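Local structure of probable tRNA pseudouridine synthase D (Methanosarcina mazei, 1Z2Z) at residues L26-E31 and T138-E143. The protein probably converts uridine 13 of transfer RNA to pseudouridine. Residues are numbered along the deposited sequence; the frame is centred on the assembly and turned at random.
Sequences LRQEIE and TVRNIE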
# COMPACT_ATOMS: atom_id res chain seq x y z
N LEU A 26 1.20 7.86 16.69
CA LEU A 26 -0.10 7.26 16.44
C LEU A 26 -0.34 5.94 17.18
O LEU A 26 0.60 5.34 17.70
CB LEU A 26 -0.28 7.02 14.94
CG LEU A 26 -0.03 8.13 13.91
CD1 LEU A 26 -0.44 7.57 12.55
CD2 LEU A 26 -0.82 9.40 14.24
N ARG A 27 -1.59 5.50 17.21
CA ARG A 27 -1.92 4.25 17.87
C ARG A 27 -1.53 4.29 19.35
O ARG A 27 -1.15 3.27 19.93
CB ARG A 27 -1.19 3.07 17.21
CG ARG A 27 -1.92 2.36 16.08
CD ARG A 27 -1.50 2.90 14.73
NE ARG A 27 -1.51 1.89 13.66
CZ ARG A 27 -2.61 1.37 13.12
NH1 ARG A 27 -3.81 1.73 13.53
NH2 ARG A 27 -2.52 0.49 12.14
N GLN A 28 -1.59 5.47 19.95
CA GLN A 28 -1.23 5.55 21.36
C GLN A 28 -2.34 4.88 22.16
O GLN A 28 -2.09 4.25 23.19
CB GLN A 28 -1.06 7.00 21.82
CG GLN A 28 0.04 7.13 22.87
CD GLN A 28 -0.08 8.38 23.71
OE1 GLN A 28 -0.10 9.50 23.19
NE2 GLN A 28 -0.17 8.20 25.02
N GLU A 29 -3.56 5.01 21.66
CA GLU A 29 -4.72 4.41 22.29
C GLU A 29 -5.61 3.76 21.24
O GLU A 29 -5.96 4.39 20.25
CB GLU A 29 -5.49 5.47 23.06
CG GLU A 29 -4.75 5.87 24.30
CD GLU A 29 -4.47 4.66 25.15
OE1 GLU A 29 -3.46 4.66 25.91
OE2 GLU A 29 -5.29 3.70 25.06
N ILE A 30 -5.96 2.50 21.45
CA ILE A 30 -6.79 1.77 20.51
C ILE A 30 -7.76 2.71 19.80
O ILE A 30 -7.76 2.78 18.58
CB ILE A 30 -7.56 0.63 21.22
CG1 ILE A 30 -6.63 -0.10 22.20
CG2 ILE A 30 -8.09 -0.36 20.21
CD1 ILE A 30 -5.44 -0.79 21.56
N GLU A 31 -8.57 3.46 20.54
CA GLU A 31 -9.51 4.36 19.87
C GLU A 31 -8.86 5.48 19.03
O GLU A 31 -9.56 6.26 18.40
CB GLU A 31 -10.48 4.98 20.88
CG GLU A 31 -11.54 4.03 21.45
CD GLU A 31 -10.95 2.95 22.36
OE1 GLU A 31 -9.83 3.16 22.89
OE2 GLU A 31 -11.61 1.90 22.54
N THR A 138 -5.96 9.76 14.98
CA THR A 138 -5.61 10.77 15.97
C THR A 138 -4.10 10.78 16.20
O THR A 138 -3.54 9.78 16.62
CB THR A 138 -6.28 10.48 17.31
OG1 THR A 138 -7.70 10.60 17.17
CG2 THR A 138 -5.77 11.44 18.39
N VAL A 139 -3.47 11.92 15.93
CA VAL A 139 -2.04 12.05 16.13
C VAL A 139 -1.92 12.72 17.50
O VAL A 139 -2.67 13.66 17.80
CB VAL A 139 -1.39 12.96 15.01
CG1 VAL A 139 0.12 12.82 15.01
CG2 VAL A 139 -1.94 12.58 13.63
N ARG A 140 -1.01 12.23 18.34
CA ARG A 140 -0.79 12.76 19.69
C ARG A 140 0.69 13.06 19.97
O ARG A 140 1.57 12.50 19.32
CB ARG A 140 -1.28 11.76 20.75
CG ARG A 140 -2.77 11.53 20.82
CD ARG A 140 -3.10 10.58 21.96
NE ARG A 140 -4.52 10.27 22.04
CZ ARG A 140 -5.47 11.15 22.33
NH1 ARG A 140 -6.74 10.78 22.38
NH2 ARG A 140 -5.16 12.42 22.58
N ASN A 141 0.94 13.94 20.94
CA ASN A 141 2.30 14.31 21.35
C ASN A 141 3.06 15.20 20.37
O ASN A 141 4.24 14.97 20.08
CB ASN A 141 3.13 13.06 21.63
CG ASN A 141 4.26 13.32 22.59
OD1 ASN A 141 5.19 12.52 22.72
ND2 ASN A 141 4.19 14.44 23.29
N ILE A 142 2.38 16.22 19.87
CA ILE A 142 2.99 17.13 18.94
C ILE A 142 3.61 18.31 19.69
O ILE A 142 3.00 18.89 20.59
CB ILE A 142 1.96 17.66 17.91
CG1 ILE A 142 2.62 18.73 17.03
CG2 ILE A 142 0.75 18.19 18.63
CD1 ILE A 142 1.71 19.31 15.97
N GLU A 143 4.84 18.64 19.29
CA GLU A 143 5.60 19.73 19.88
C GLU A 143 4.99 21.10 19.60
O GLU A 143 5.71 22.09 19.50
CB GLU A 143 7.05 19.69 19.36
CG GLU A 143 7.20 19.97 17.84
CD GLU A 143 8.64 19.87 17.33
OE1 GLU A 143 9.53 20.58 17.87
OE2 GLU A 143 8.88 19.09 16.38
O HOH W 1 -3.42 7.04 15.90
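Leu26 leans on Val139 through a single methyl, its CD2, which packs against CA and both methyls of Val139, 3.4 Å from Val139 CG2 and 3.6 Å from Val139 CG1. With CG anti to its carbonyl carbon (chi1 -51°), Leu26 brings that methyl to the strand although its CB bond does not aim there; Leu426 and Met430 of helix 423-430 extend the apolar patch. At Arg27 the link becomes polar and indirect: a water accepts from Arg27 N (2.7 Å) and donates to Thr138 O (2.8 Å). No direct hydrogen bond joins the two segments, although Gln25 and Asp32, on either side of 26-31, bond to the backbone of Arg140 and Thr138. The CB of Arg27 points away from the strand; its side chain makes a cation-pi contact with Phe33 and a salt bridge with Asp86, the predicted nucleophile. Gln28 comes back to the strand, its chain crossing that of Arg140 at about a right angle. Its OE1 sits 3.4 Å from Arg140 CD and meets the aliphatic stem, while the amide and guanidinium planes stand 81° apart. Extended from CG to NE, Arg140 carries its charge past the amide, and Thr138 CG2 lies over one guanidinium face, 3.9 Å above its plane. The contact thus joins the loop before strand 33-39 to the end of strand 130-142, its antiparallel neighbour in the mixed sheet. Methyl packing, the bridging water and the amide oxygen against the Arg140 stem make up the join; the water satisfies Arg27 N and Thr138 O, while Asn404 ND2 hydrogen-bonds Gln28 OE1 and Asp32 holds Arg140 by a salt bridge.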